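Ferritin like protein (Caulobacter vibrioides, PDB 3HL1) is of unknown function but belongs to the ferritin-like family and, as in its relatives, probably binds metal within a helical bundle. Local coordinates at residues Q16-L21 with Q59-I64; Y44-A49 with D238-M243; F100-A105 with L110-V115; T139-I144 with Y148-V153; Q266-A271 with M297-G302. All blocks are in the same frame, centred on the assembly; numbering follows the deposited sequence.

How the contacts relate
All five contacts join parts of one chain that is about half helical. Contact 1 pairs helices 8-35 and 42-67 about 9 Å from the centre of the chain, and contact 2 uses helix 42-67 again, about 25 Å away between centres. Contacts 1 and 4 touch through Tyr148, whose OH reaches Ala18 and Val61. Contacts 2 and 3 also touch, with Arg241 on Phe100 and Ile240 on Val115. Along the chain, contacts 3 and 4 follow one another between the two segments of contact 2. Contact 5 comes last, about 32 Å from contact 4 between centres. Contacts 1 to 4 join helices and loops of the ferritin-like region; contact 5 pairs the last two long helices, 261-283 and 292-309.

Contact 1 of 5, residues Q16-L21 with Q59-I64; sequences QGAIDL and QLVSNI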
# COMPACT_ATOMS: atom_id res chain seq x y z
N GLN A 16 -4.25 -7.58 -9.16
CA GLN A 16 -4.94 -6.27 -9.10
C GLN A 16 -5.36 -5.94 -7.69
O GLN A 16 -5.18 -4.80 -7.25
CB GLN A 16 -6.17 -6.23 -9.99
CG GLN A 16 -6.81 -4.83 -10.12
CD GLN A 16 -5.84 -3.84 -10.66
OE1 GLN A 16 -5.24 -4.08 -11.71
NE2 GLN A 16 -5.64 -2.76 -9.96
N GLY A 17 -5.83 -6.94 -6.94
CA GLY A 17 -6.21 -6.74 -5.58
C GLY A 17 -5.06 -6.37 -4.67
O GLY A 17 -5.21 -5.50 -3.79
N ALA A 18 -3.93 -7.02 -4.88
CA ALA A 18 -2.73 -6.77 -4.09
C ALA A 18 -2.25 -5.37 -4.39
O ALA A 18 -1.93 -4.63 -3.47
CB ALA A 18 -1.63 -7.84 -4.36
N ILE A 19 -2.22 -4.96 -5.67
CA ILE A 19 -1.78 -3.60 -5.95
C ILE A 19 -2.75 -2.56 -5.40
O ILE A 19 -2.32 -1.53 -4.91
CB ILE A 19 -1.38 -3.40 -7.43
CG1 ILE A 19 -0.15 -2.44 -7.48
CG2 ILE A 19 -2.53 -2.91 -8.15
CD1 ILE A 19 0.56 -2.38 -8.74
N ASP A 20 -4.06 -2.84 -5.44
CA ASP A 20 -5.07 -1.90 -4.90
C ASP A 20 -4.87 -1.70 -3.41
O ASP A 20 -4.98 -0.59 -2.89
CB ASP A 20 -6.48 -2.40 -5.15
CG ASP A 20 -6.91 -2.31 -6.62
OD1 ASP A 20 -6.21 -1.74 -7.44
OD2 ASP A 20 -7.95 -2.92 -6.87
N LEU A 21 -4.53 -2.78 -2.71
CA LEU A 21 -4.34 -2.70 -1.26
C LEU A 21 -3.09 -1.92 -0.97
O LEU A 21 -3.09 -1.00 -0.14
CB LEU A 21 -4.29 -4.09 -0.62
CG LEU A 21 -4.03 -4.15 0.92
CD1 LEU A 21 -4.93 -3.28 1.77
CD2 LEU A 21 -4.18 -5.56 1.38
N GLN A 59 5.39 -1.30 -7.03
CA GLN A 59 6.26 -1.62 -8.15
C GLN A 59 6.54 -3.12 -8.30
O GLN A 59 6.52 -3.66 -9.41
CB GLN A 59 7.59 -0.86 -8.02
CG GLN A 59 8.66 -1.35 -8.99
CD GLN A 59 9.93 -0.55 -8.93
OE1 GLN A 59 9.93 0.63 -9.28
NE2 GLN A 59 11.02 -1.19 -8.47
N LEU A 60 6.80 -3.79 -7.18
CA LEU A 60 7.12 -5.23 -7.18
C LEU A 60 5.95 -6.04 -7.60
O LEU A 60 6.11 -7.03 -8.36
CB LEU A 60 7.63 -5.67 -5.79
CG LEU A 60 8.96 -5.00 -5.32
CD1 LEU A 60 9.43 -5.63 -4.01
CD2 LEU A 60 10.01 -5.10 -6.37
N VAL A 61 4.77 -5.67 -7.12
CA VAL A 61 3.56 -6.34 -7.54
C VAL A 61 3.36 -6.15 -9.04
O VAL A 61 3.09 -7.10 -9.73
CB VAL A 61 2.29 -5.94 -6.74
CG1 VAL A 61 1.04 -6.55 -7.40
CG2 VAL A 61 2.38 -6.41 -5.28
N SER A 62 3.53 -4.93 -9.55
CA SER A 62 3.43 -4.70 -10.99
C SER A 62 4.42 -5.62 -11.76
O SER A 62 4.10 -6.20 -12.80
CB SER A 62 3.73 -3.24 -11.34
OG SER A 62 3.64 -3.04 -12.76
N ASN A 63 5.64 -5.72 -11.27
CA ASN A 63 6.66 -6.55 -11.90
C ASN A 63 6.30 -8.03 -11.90
O ASN A 63 6.42 -8.70 -12.94
CB ASN A 63 8.06 -6.35 -11.23
CG ASN A 63 8.69 -5.04 -11.59
OD1 ASN A 63 8.21 -4.32 -12.50
ND2 ASN A 63 9.82 -4.69 -10.89
N ILE A 64 5.77 -8.52 -10.80
CA ILE A 64 5.32 -9.91 -10.73
C ILE A 64 4.14 -10.13 -11.70
O ILE A 64 4.12 -11.07 -12.47
CB ILE A 64 4.87 -10.30 -9.29
CG1 ILE A 64 6.05 -10.22 -8.30
CG2 ILE A 64 4.27 -11.75 -9.29
CD1 ILE A 64 5.59 -10.28 -6.85
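Ile19 and Ala18 meet Val61 without any ring or amide between them; the flat groups of this pair stand apart from the interface. Among them are the amide of Gln16 and the carboxylate of Asp20, one helical turn apart. Gln16 NE2 gives a hydrogen bond to Asp20 OD1 at 2.8 Å. OD1 lies in the amide plane, but it is met from its syn side 33° out of the carboxylate plane. Tyr70 OH and Thr73 O also bind the Gln16 amide and so fix both its ends.

The contact itself is aliphatic. Val61 CG1 makes most of it. It is anti to the backbone N (chi1 172°) and points at helix 8-35. Val61 CG1 lies 4.0 Å from Ile19 CB and 4.2 Å from Ala18 CB. The far end of Ile19 runs on to the next residue, where Ile19 CD1 is 4.2 Å from Ser62 CB. Tyr148 of helix 144-157 packs on both Ala18 and Val61, and Phe284 touches Ile19 and Ser62. The four touching residues are buried. The short helix axes approach to 9.4 Å at 168°, an antiparallel helix pair consistent with the helical bundle of the ferritin-like fold.

Contact 2 of 5, residues Y44-A49 with D238-M243; sequences YRLIQA and DFIRRM
Leu46 and Ile47 pack on Phe239 and Ile240 where helix 233-242 lies against the start of helix 42-67, a nearly antiparallel helix pair in the ferritin-like chain. The short axes pass 11.0 Å apart at 156°. This wide spacing is bridged by side chains, chiefly Leu46 and Ile240. With CG anti to the carbonyl carbon (chi1 -68°) and an extended chi2, Leu46 CD1 reaches both partners. Leu46 CD1 is 3.7 Å from Phe239 CD2, an oblique approach to the ring, and 3.8 Å from Ile240 CG1. Leu46 and Ile240 run antiparallel alongside each other. Ile240 then reaches across to Ile47 and lies crosswise to it, with Ile240 CD1 4.0 Å from Ile47 CG1. Trp231 meets the Phe239 ring edge-to-face and also touches Leu46.

Asp238 takes no part in this packing but binds two arginines of its own helix. Arg241 gives NE and NH2 to Asp238 OD1, with Arg241 NH2 at 2.7 Å on the syn lone pair. Arg242 NE reaches Asp238 OD2 at 2.9 Å from above the carboxylate plane. The chemistry divides the work: carbon contacts join the two helices, while the Asp238-Arg241-Arg242 salt-bridge network stays within 238-243.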
# COMPACT_ATOMS: atom_id res chain seq x y z
N TYR A 44 7.53 10.62 12.51
CA TYR A 44 7.63 11.11 11.13
C TYR A 44 8.63 10.29 10.30
O TYR A 44 8.30 9.84 9.22
CB TYR A 44 8.03 12.57 11.10
CG TYR A 44 7.94 13.19 9.74
CD1 TYR A 44 8.96 13.03 8.80
CD2 TYR A 44 6.89 14.01 9.42
CE1 TYR A 44 8.89 13.64 7.54
CE2 TYR A 44 6.83 14.64 8.21
CZ TYR A 44 7.83 14.43 7.27
OH TYR A 44 7.74 15.08 6.08
N ARG A 45 9.83 10.09 10.82
CA ARG A 45 10.84 9.33 10.08
C ARG A 45 10.48 7.83 9.96
O ARG A 45 10.79 7.20 8.95
CB ARG A 45 12.23 9.57 10.69
CG ARG A 45 12.81 10.99 10.31
CD ARG A 45 13.22 11.85 11.52
NE ARG A 45 14.67 11.98 11.75
CZ ARG A 45 15.47 12.94 11.26
NH1 ARG A 45 15.02 13.90 10.45
NH2 ARG A 45 16.76 12.93 11.58
N LEU A 46 9.81 7.28 10.95
CA LEU A 46 9.33 5.89 10.85
C LEU A 46 8.30 5.74 9.75
O LEU A 46 8.37 4.80 8.97
CB LEU A 46 8.74 5.38 12.16
CG LEU A 46 9.70 5.16 13.35
CD1 LEU A 46 8.88 4.63 14.58
CD2 LEU A 46 10.85 4.20 12.95
N ILE A 47 7.35 6.65 9.70
CA ILE A 47 6.27 6.60 8.69
C ILE A 47 6.75 6.87 7.26
O ILE A 47 6.31 6.21 6.30
CB ILE A 47 5.10 7.53 9.08
CG1 ILE A 47 4.44 6.99 10.35
CG2 ILE A 47 4.03 7.60 7.94
CD1 ILE A 47 3.38 7.96 11.01
N GLN A 48 7.61 7.86 7.11
CA GLN A 48 8.20 8.18 5.84
C GLN A 48 8.89 6.98 5.21
O GLN A 48 8.64 6.67 4.05
CB GLN A 48 9.17 9.33 6.03
CG GLN A 48 9.77 9.84 4.77
CD GLN A 48 10.75 10.95 5.07
OE1 GLN A 48 10.60 12.05 4.58
NE2 GLN A 48 11.69 10.69 5.96
N ALA A 49 9.71 6.27 5.96
CA ALA A 49 10.41 5.12 5.43
C ALA A 49 9.39 4.05 5.01
O ALA A 49 9.52 3.44 3.93
CB ALA A 49 11.45 4.57 6.45
N ASP A 238 3.35 -0.21 15.96
CA ASP A 238 3.05 -0.57 17.35
C ASP A 238 3.92 0.25 18.31
O ASP A 238 3.48 0.67 19.36
CB ASP A 238 3.22 -2.07 17.54
CG ASP A 238 2.72 -2.56 18.89
OD1 ASP A 238 1.56 -2.26 19.26
OD2 ASP A 238 3.52 -3.23 19.58
N PHE A 239 5.16 0.51 17.92
CA PHE A 239 6.04 1.38 18.68
C PHE A 239 5.44 2.77 18.85
O PHE A 239 5.37 3.29 19.96
CB PHE A 239 7.40 1.47 17.99
CG PHE A 239 8.34 2.44 18.65
CD1 PHE A 239 9.15 2.04 19.72
CD2 PHE A 239 8.45 3.74 18.18
CE1 PHE A 239 10.04 2.93 20.35
CE2 PHE A 239 9.33 4.65 18.79
CZ PHE A 239 10.13 4.23 19.88
N ILE A 240 4.96 3.35 17.75
CA ILE A 240 4.37 4.68 17.79
C ILE A 240 3.12 4.64 18.65
O ILE A 240 2.92 5.54 19.47
CB ILE A 240 4.02 5.21 16.36
CG1 ILE A 240 5.30 5.45 15.55
CG2 ILE A 240 3.21 6.50 16.44
CD1 ILE A 240 5.08 5.58 14.02
N ARG A 241 2.31 3.60 18.50
CA ARG A 241 1.07 3.46 19.27
C ARG A 241 1.30 3.52 20.78
O ARG A 241 0.47 4.05 21.52
CB ARG A 241 0.36 2.15 18.92
CG ARG A 241 -1.05 2.00 19.48
CD ARG A 241 -1.60 0.62 19.08
NE ARG A 241 -0.80 -0.47 19.68
CZ ARG A 241 -1.07 -1.11 20.84
NH1 ARG A 241 -2.15 -0.81 21.56
NH2 ARG A 241 -0.27 -2.08 21.28
N ARG A 242 2.45 2.99 21.20
CA ARG A 242 2.85 2.89 22.61
C ARG A 242 3.60 4.08 23.19
O ARG A 242 3.79 4.12 24.39
CB ARG A 242 3.73 1.65 22.81
CG ARG A 242 3.03 0.34 22.54
CD ARG A 242 4.05 -0.80 22.51
NE ARG A 242 3.43 -2.08 22.19
CZ ARG A 242 2.71 -2.82 23.04
NH1 ARG A 242 2.51 -2.43 24.30
NH2 ARG A 242 2.19 -3.97 22.62
N MSE A 243 4.00 5.05 22.38
CA MSE A 243 4.76 6.20 22.89
C MSE A 243 3.99 7.06 23.88
O MSE A 243 2.79 7.27 23.70
CB MSE A 243 5.16 7.13 21.76
CG MSE A 243 6.14 6.53 20.81
SE MSE A 243 6.47 7.78 19.32
CE MSE A 243 4.85 8.78 19.30

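Contact 3 of 5, residues F100-A105 with L110-V115; sequences FTPYSA and LDLTRV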
# COMPACT_ATOMS: atom_id res chain seq x y z
N PHE A 100 -6.88 -2.93 18.63
CA PHE A 100 -6.54 -1.68 17.98
C PHE A 100 -7.80 -0.92 17.72
O PHE A 100 -8.28 -0.84 16.60
CB PHE A 100 -5.76 -1.98 16.70
CG PHE A 100 -4.51 -2.76 16.94
CD1 PHE A 100 -3.44 -2.19 17.63
CD2 PHE A 100 -4.41 -4.08 16.50
CE1 PHE A 100 -2.26 -2.91 17.86
CE2 PHE A 100 -3.23 -4.82 16.73
CZ PHE A 100 -2.16 -4.23 17.42
N THR A 101 -8.38 -0.38 18.78
CA THR A 101 -9.62 0.37 18.68
C THR A 101 -9.50 1.64 19.53
O THR A 101 -8.88 1.62 20.61
CB THR A 101 -10.82 -0.48 19.14
OG1 THR A 101 -11.96 0.34 19.27
CG2 THR A 101 -10.58 -1.08 20.48
N PRO A 102 -10.01 2.78 19.04
CA PRO A 102 -10.74 2.99 17.81
C PRO A 102 -9.86 2.89 16.55
O PRO A 102 -8.64 3.02 16.64
CB PRO A 102 -11.27 4.41 17.98
CG PRO A 102 -10.21 5.09 18.78
CD PRO A 102 -9.80 4.05 19.78
N TYR A 103 -10.51 2.69 15.41
CA TYR A 103 -9.83 2.63 14.11
C TYR A 103 -10.79 3.10 12.98
O TYR A 103 -12.01 3.17 13.21
CB TYR A 103 -9.32 1.21 13.91
CG TYR A 103 -10.32 0.23 13.31
CD1 TYR A 103 -11.27 -0.45 14.08
CD2 TYR A 103 -10.26 -0.04 11.97
CE1 TYR A 103 -12.16 -1.35 13.48
CE2 TYR A 103 -11.13 -0.89 11.38
CZ TYR A 103 -12.06 -1.55 12.11
OH TYR A 103 -12.84 -2.42 11.38
N SER A 104 -10.26 3.48 11.81
CA SER A 104 -11.09 4.02 10.74
C SER A 104 -10.38 3.99 9.43
O SER A 104 -9.16 4.24 9.40
CB SER A 104 -11.46 5.47 11.12
OG SER A 104 -12.23 6.08 10.11
N ALA A 105 -11.12 3.73 8.33
CA ALA A 105 -10.56 3.84 7.00
C ALA A 105 -10.56 5.30 6.51
O ALA A 105 -10.03 5.60 5.45
CB ALA A 105 -11.29 2.94 6.00
N LEU A 110 -1.90 12.07 12.64
CA LEU A 110 -1.30 11.12 13.57
C LEU A 110 -2.13 11.19 14.87
O LEU A 110 -1.88 11.99 15.71
CB LEU A 110 0.15 11.48 13.85
CG LEU A 110 0.80 10.46 14.80
CD1 LEU A 110 1.07 9.13 14.03
CD2 LEU A 110 2.11 11.07 15.36
N ASP A 111 -3.16 10.38 14.97
CA ASP A 111 -3.92 10.25 16.22
C ASP A 111 -4.13 8.77 16.50
O ASP A 111 -3.78 7.92 15.68
CB ASP A 111 -5.23 11.03 16.16
CG ASP A 111 -6.16 10.57 15.01
OD1 ASP A 111 -5.96 9.48 14.44
OD2 ASP A 111 -7.11 11.31 14.69
N LEU A 112 -4.68 8.44 17.65
CA LEU A 112 -4.85 7.02 18.00
C LEU A 112 -5.60 6.21 16.96
O LEU A 112 -5.21 5.09 16.61
CB LEU A 112 -5.53 6.91 19.38
CG LEU A 112 -5.56 5.47 19.91
CD1 LEU A 112 -4.14 4.84 19.93
CD2 LEU A 112 -6.22 5.42 21.28
N THR A 113 -6.69 6.77 16.46
CA THR A 113 -7.53 6.14 15.46
C THR A 113 -6.71 5.73 14.21
O THR A 113 -6.84 4.62 13.71
CB THR A 113 -8.71 7.06 15.03
OG1 THR A 113 -9.54 7.34 16.17
CG2 THR A 113 -9.62 6.35 13.97
N ARG A 114 -5.88 6.65 13.72
CA ARG A 114 -5.02 6.39 12.55
C ARG A 114 -3.87 5.43 12.86
O ARG A 114 -3.59 4.55 12.08
CB ARG A 114 -4.49 7.69 11.95
CG ARG A 114 -5.22 8.22 10.72
CD ARG A 114 -6.76 8.16 10.82
NE ARG A 114 -7.33 9.09 11.78
CZ ARG A 114 -8.61 9.44 11.79
NH1 ARG A 114 -9.45 9.01 10.87
NH2 ARG A 114 -9.06 10.20 12.72
N VAL A 115 -3.20 5.60 13.99
CA VAL A 115 -2.11 4.68 14.35
C VAL A 115 -2.65 3.28 14.59
O VAL A 115 -2.08 2.31 14.10
CB VAL A 115 -1.31 5.21 15.54
CG1 VAL A 115 -0.35 4.11 16.04
CG2 VAL A 115 -0.55 6.47 15.02
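Pro102 and Ser104 hold Thr113 between them, and the second segment leads up to this residue through a helix start. Asp111 is the N-cap of helix 112-121. Asp111 OD1 accepts from Arg114 N at 2.9 Å, nearly along the C-O axis. It also takes a bond from Arg114 NE, so one oxygen serves both the helix end and the arginine.

Leu112 comes next. Leu112 CD2 approaches Pro102 CD at 4.1 Å, one side chain set across the other. The peptide before Pro102 is cis.

Thr113 is the centre of the contact. Thr113 OG1 lies 3.5 Å from Pro102 CG, a plain contact with the ring. With OG1 beside the backbone N (chi1 -61°), the methyl CG2 stands anti to that N. It points further along the loop: Thr113 CG2 is 3.5 Å from Ser104 CB and 3.6 Å from Tyr103 C. The backbone adds a CA-H...O contact from Thr113 CA to Pro102 O. That oxygen also accepts from Asn116 ND2.

Arg114 leaves the helix pointing away from the loop, then folds back. The fold lays its guanidinium over Thr113 CG2, which sits above the centre of one face. Arg114 NH1 comes obliquely within 4.1 Å of Ser104 CB. At the edge, Arg114 NH2 meets Asp111 OD2 at 3.0 Å on the syn lone pair, at 172°. Arg114 NH1 binds Glu106 O, and Ser104 OG binds Glu106 N, so both side chains bind the backbone of Glu106, between the two segments. The result is an N-capped helix start, with a side-on Arg114-Asp111 salt bridge beside the cap, packed on the preceding loop.

Contact 4 of 5, residues T139-I144 with Y148-V153; sequences TDYGSI and YDALRV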
# COMPACT_ATOMS: atom_id res chain seq x y z
N THR A 139 -11.71 -13.30 -1.85
CA THR A 139 -11.41 -11.90 -2.06
C THR A 139 -10.95 -11.19 -0.77
O THR A 139 -10.29 -10.16 -0.87
CB THR A 139 -12.62 -11.11 -2.68
OG1 THR A 139 -12.28 -9.71 -2.73
CG2 THR A 139 -13.87 -11.29 -1.87
N ASP A 140 -11.34 -11.71 0.40
CA ASP A 140 -11.00 -11.13 1.68
C ASP A 140 -10.15 -12.09 2.50
O ASP A 140 -10.41 -13.30 2.60
CB ASP A 140 -12.24 -10.77 2.48
CG ASP A 140 -13.00 -9.57 1.91
OD1 ASP A 140 -12.37 -8.62 1.46
OD2 ASP A 140 -14.24 -9.53 2.02
N TYR A 141 -9.14 -11.51 3.13
CA TYR A 141 -8.21 -12.28 3.94
C TYR A 141 -8.07 -11.64 5.33
O TYR A 141 -8.44 -10.49 5.54
CB TYR A 141 -6.85 -12.34 3.19
CG TYR A 141 -6.89 -12.98 1.81
CD1 TYR A 141 -7.14 -12.23 0.65
CD2 TYR A 141 -6.67 -14.33 1.66
CE1 TYR A 141 -7.19 -12.82 -0.58
CE2 TYR A 141 -6.69 -14.93 0.42
CZ TYR A 141 -6.96 -14.18 -0.70
OH TYR A 141 -6.99 -14.85 -1.91
N GLY A 142 -7.51 -12.39 6.28
CA GLY A 142 -7.34 -11.88 7.64
C GLY A 142 -6.14 -10.99 7.86
O GLY A 142 -6.01 -10.36 8.90
N SER A 143 -5.24 -10.96 6.88
CA SER A 143 -3.98 -10.20 6.95
C SER A 143 -3.40 -10.08 5.54
O SER A 143 -3.76 -10.84 4.67
CB SER A 143 -2.94 -10.94 7.80
OG SER A 143 -2.65 -12.26 7.29
N ILE A 144 -2.45 -9.17 5.37
CA ILE A 144 -1.76 -9.00 4.11
C ILE A 144 -0.93 -10.22 3.81
O ILE A 144 -0.89 -10.67 2.68
CB ILE A 144 -0.86 -7.73 4.11
CG1 ILE A 144 -1.74 -6.49 4.17
CG2 ILE A 144 0.03 -7.73 2.89
CD1 ILE A 144 -0.94 -5.16 4.26
N TYR A 148 -0.82 -12.67 0.47
CA TYR A 148 0.38 -13.10 -0.24
C TYR A 148 0.64 -14.60 -0.22
O TYR A 148 1.18 -15.11 -1.20
CB TYR A 148 1.62 -12.29 0.14
CG TYR A 148 1.57 -10.90 -0.46
CD1 TYR A 148 1.66 -10.71 -1.84
CD2 TYR A 148 1.38 -9.78 0.33
CE1 TYR A 148 1.59 -9.44 -2.40
CE2 TYR A 148 1.32 -8.50 -0.23
CZ TYR A 148 1.42 -8.35 -1.60
OH TYR A 148 1.34 -7.12 -2.17
N ASP A 149 0.28 -15.29 0.86
CA ASP A 149 0.30 -16.74 0.86
C ASP A 149 -0.52 -17.39 -0.26
O ASP A 149 -0.07 -18.37 -0.91
CB ASP A 149 -0.29 -17.27 2.16
CG ASP A 149 0.69 -17.32 3.29
OD1 ASP A 149 1.89 -17.02 3.12
OD2 ASP A 149 0.22 -17.70 4.37
N ALA A 150 -1.77 -16.93 -0.40
CA ALA A 150 -2.68 -17.38 -1.48
C ALA A 150 -2.06 -17.04 -2.83
O ALA A 150 -2.02 -17.87 -3.75
CB ALA A 150 -4.03 -16.71 -1.34
N LEU A 151 -1.57 -15.82 -2.97
CA LEU A 151 -0.95 -15.43 -4.24
C LEU A 151 0.21 -16.37 -4.66
O LEU A 151 0.30 -16.79 -5.78
CB LEU A 151 -0.47 -13.99 -4.15
CG LEU A 151 -0.24 -13.34 -5.51
CD1 LEU A 151 -1.55 -12.99 -6.20
CD2 LEU A 151 0.68 -12.09 -5.34
N ARG A 152 1.09 -16.73 -3.73
CA ARG A 152 2.16 -17.72 -4.03
C ARG A 152 1.64 -19.07 -4.59
O ARG A 152 2.26 -19.65 -5.48
CB ARG A 152 2.96 -18.05 -2.77
CG ARG A 152 3.80 -16.95 -2.25
CD ARG A 152 4.61 -17.49 -1.04
NE ARG A 152 5.42 -16.43 -0.45
CZ ARG A 152 5.11 -15.76 0.65
NH1 ARG A 152 3.97 -15.97 1.29
NH2 ARG A 152 5.93 -14.82 1.10
N VAL A 153 0.49 -19.52 -4.14
CA VAL A 153 -0.11 -20.76 -4.65
C VAL A 153 -0.54 -20.62 -6.10
O VAL A 153 -0.18 -21.48 -6.94
CB VAL A 153 -1.28 -21.26 -3.74
CG1 VAL A 153 -2.02 -22.48 -4.35
CG2 VAL A 153 -0.73 -21.62 -2.37
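Tyr148 and Ile144 stand one turn apart at the N-terminal start of helix 144-157, with Ser143 as the N-cap. Ser143 OG accepts from Glu146 N, and Glu146 OE1 accepts from Gly142 N. The first turn then closes with Tyr148 N to Ile144 O at 3.0 Å.

The Tyr148 side chain can be followed outward. Tyr148 CB lies 3.9 Å from Ile144 O. CG is also near that oxygen. Tyr148 CD2 comes closer, 3.4 Å from Ile144 O, in an oblique approach to the ring. CD2 and then CE2 meet the methyl of Ile144, with Tyr148 CE2 to Ile144 CG2 at 3.5 Å. Because CG is anti to the carbonyl carbon (chi1 -73°), the ring runs alongside Ile144 in the same direction. At the tip, OH makes a hydrogen bond with Glu22 OE2. This gives the buried hydroxyl a polar partner among the carbon atoms of Ala18 and Val61. Ile202 and Val203 of helix 188-207 also pack on this side chain.

Ile144 itself leans on Leu21 of helix 8-35. Its side chain is about 4 Å from an unidentified bound molecule, probably from the crystallisation liquor.

Further back in the loop, Tyr141 reaches over to the next turn of the helix. Its backbone is hydrogen-bonded to His86 and Asp88, and its ring also meets that of Phe147, with the planes at about 35°. Tyr141 OH makes a weak hydrogen bond with His14 NE2. The tip of Tyr141 approaches one methyl obliquely: Ala150 CB lies 3.7 Å from Tyr141 CE2 and 3.5 Å from Tyr141 OH.

Contact 5 of 5, residues Q266-A271 with M297-G302; sequences QARLIA and MAKLGG
Leu269 and Leu300 mark the nearest backbone approach between residues 266-271 of helix 261-283 and 297-302 of helix 292-309, with Leu269 CA and Leu300 CA 6.8 Å apart. Their side chains lie athwart each other and meet by their methyls, Leu269 CD1 to Leu300 CD2 at 3.9 Å. The two leucines set off differently. In Leu269, CG is anti to the backbone N (chi1 174°). In Leu300, CG is instead anti to the carbonyl carbon. From these different starts both side chains end at the seam between the helices. Each leucine also packs further along the partner helix: Leu269 touches Ile304 and Cys307, and Leu300 touches Phe276. The pair is buried.

Arg268 and Lys299 meet at the outer rim. The arginine chain is stretched out as far as NE and brings its guanidinium over to the lysine. Arg268 NH2 lies 3.7 Å from Lys299 CD and 4.2 Å from Lys299 CG, in an oblique approach to the guanidinium. The lysine chain curls near its end, which carries its amine off from the arginine. Lys299 NZ stays 5.9 Å from Arg268 NH2.

Each charge has its own partner. Arg268 NE forms a salt bridge with Asp303 OD1, and Lys299 NZ makes a hydrogen bond with Gln296 O. Asp272 adds long, weak ion pairs to both. The chemistry is that of an apolar seam edged by charge: the leucines join the helices, the lysine offers only its methylenes to the arginine, and the nearby carboxylates probably offset the two like charges.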
# COMPACT_ATOMS: atom_id res chain seq x y z
N GLN A 266 -7.12 21.03 -1.58
CA GLN A 266 -7.64 19.72 -1.89
C GLN A 266 -7.78 19.50 -3.38
O GLN A 266 -7.47 18.43 -3.86
CB GLN A 266 -8.98 19.49 -1.18
CG GLN A 266 -8.87 19.35 0.31
CD GLN A 266 -10.22 19.21 1.01
OE1 GLN A 266 -11.26 19.68 0.51
NE2 GLN A 266 -10.23 18.51 2.13
N ALA A 267 -8.33 20.47 -4.10
CA ALA A 267 -8.57 20.28 -5.51
C ALA A 267 -7.26 20.06 -6.24
O ALA A 267 -7.19 19.25 -7.15
CB ALA A 267 -9.31 21.42 -6.12
N ARG A 268 -6.23 20.81 -5.85
CA ARG A 268 -4.91 20.64 -6.46
C ARG A 268 -4.33 19.24 -6.21
O ARG A 268 -3.78 18.60 -7.11
CB ARG A 268 -3.99 21.75 -6.00
CG ARG A 268 -2.59 21.44 -6.22
CD ARG A 268 -1.70 22.54 -5.79
NE ARG A 268 -0.42 22.20 -6.36
CZ ARG A 268 0.13 22.75 -7.44
NH1 ARG A 268 -0.45 23.79 -8.07
NH2 ARG A 268 1.30 22.27 -7.86
N LEU A 269 -4.50 18.74 -5.00
CA LEU A 269 -4.08 17.41 -4.67
C LEU A 269 -4.82 16.33 -5.46
O LEU A 269 -4.20 15.43 -5.95
CB LEU A 269 -4.21 17.15 -3.15
CG LEU A 269 -3.96 15.72 -2.60
CD1 LEU A 269 -2.53 15.27 -3.10
CD2 LEU A 269 -4.06 15.75 -1.10
N ILE A 270 -6.13 16.44 -5.56
CA ILE A 270 -6.94 15.54 -6.36
C ILE A 270 -6.46 15.51 -7.82
O ILE A 270 -6.24 14.44 -8.36
CB ILE A 270 -8.40 15.91 -6.27
CG1 ILE A 270 -8.92 15.72 -4.84
CG2 ILE A 270 -9.29 15.07 -7.26
CD1 ILE A 270 -10.26 16.46 -4.54
N ALA A 271 -6.24 16.66 -8.43
CA ALA A 271 -5.75 16.74 -9.76
C ALA A 271 -4.34 16.12 -9.91
O ALA A 271 -4.08 15.29 -10.81
CB ALA A 271 -5.74 18.20 -10.24
N MSE A 297 6.14 13.47 -8.50
CA MSE A 297 6.05 12.83 -7.20
C MSE A 297 6.17 13.74 -6.02
O MSE A 297 5.21 13.89 -5.35
CB MSE A 297 7.07 11.75 -7.06
CG MSE A 297 6.94 10.96 -5.77
SE MSE A 297 7.60 9.19 -6.27
CE MSE A 297 9.21 9.80 -7.25
N ALA A 298 7.34 14.37 -5.79
CA ALA A 298 7.64 15.16 -4.54
C ALA A 298 6.71 16.35 -4.40
O ALA A 298 6.52 16.92 -3.33
CB ALA A 298 9.09 15.68 -4.53
N LYS A 299 6.18 16.73 -5.53
CA LYS A 299 5.12 17.68 -5.62
C LYS A 299 3.88 17.23 -4.86
O LYS A 299 3.20 18.05 -4.32
CB LYS A 299 4.76 17.86 -7.09
CG LYS A 299 4.15 19.25 -7.46
CD LYS A 299 3.15 19.17 -8.66
CE LYS A 299 3.36 17.95 -9.58
NZ LYS A 299 2.68 16.68 -9.07
N LEU A 300 3.57 15.95 -4.87
CA LEU A 300 2.40 15.40 -4.17
C LEU A 300 2.57 15.65 -2.69
O LEU A 300 1.65 16.04 -1.99
CB LEU A 300 2.27 13.91 -4.43
CG LEU A 300 1.53 13.52 -5.73
CD1 LEU A 300 1.50 12.00 -5.83
CD2 LEU A 300 0.13 14.08 -5.67
N GLY A 301 3.78 15.47 -2.21
CA GLY A 301 4.02 15.68 -0.79
C GLY A 301 3.84 17.15 -0.41
O GLY A 301 3.25 17.48 0.62
N GLY A 302 4.32 18.03 -1.27
CA GLY A 302 4.05 19.44 -1.09
C GLY A 302 2.56 19.78 -1.11
O GLY A 302 2.08 20.60 -0.30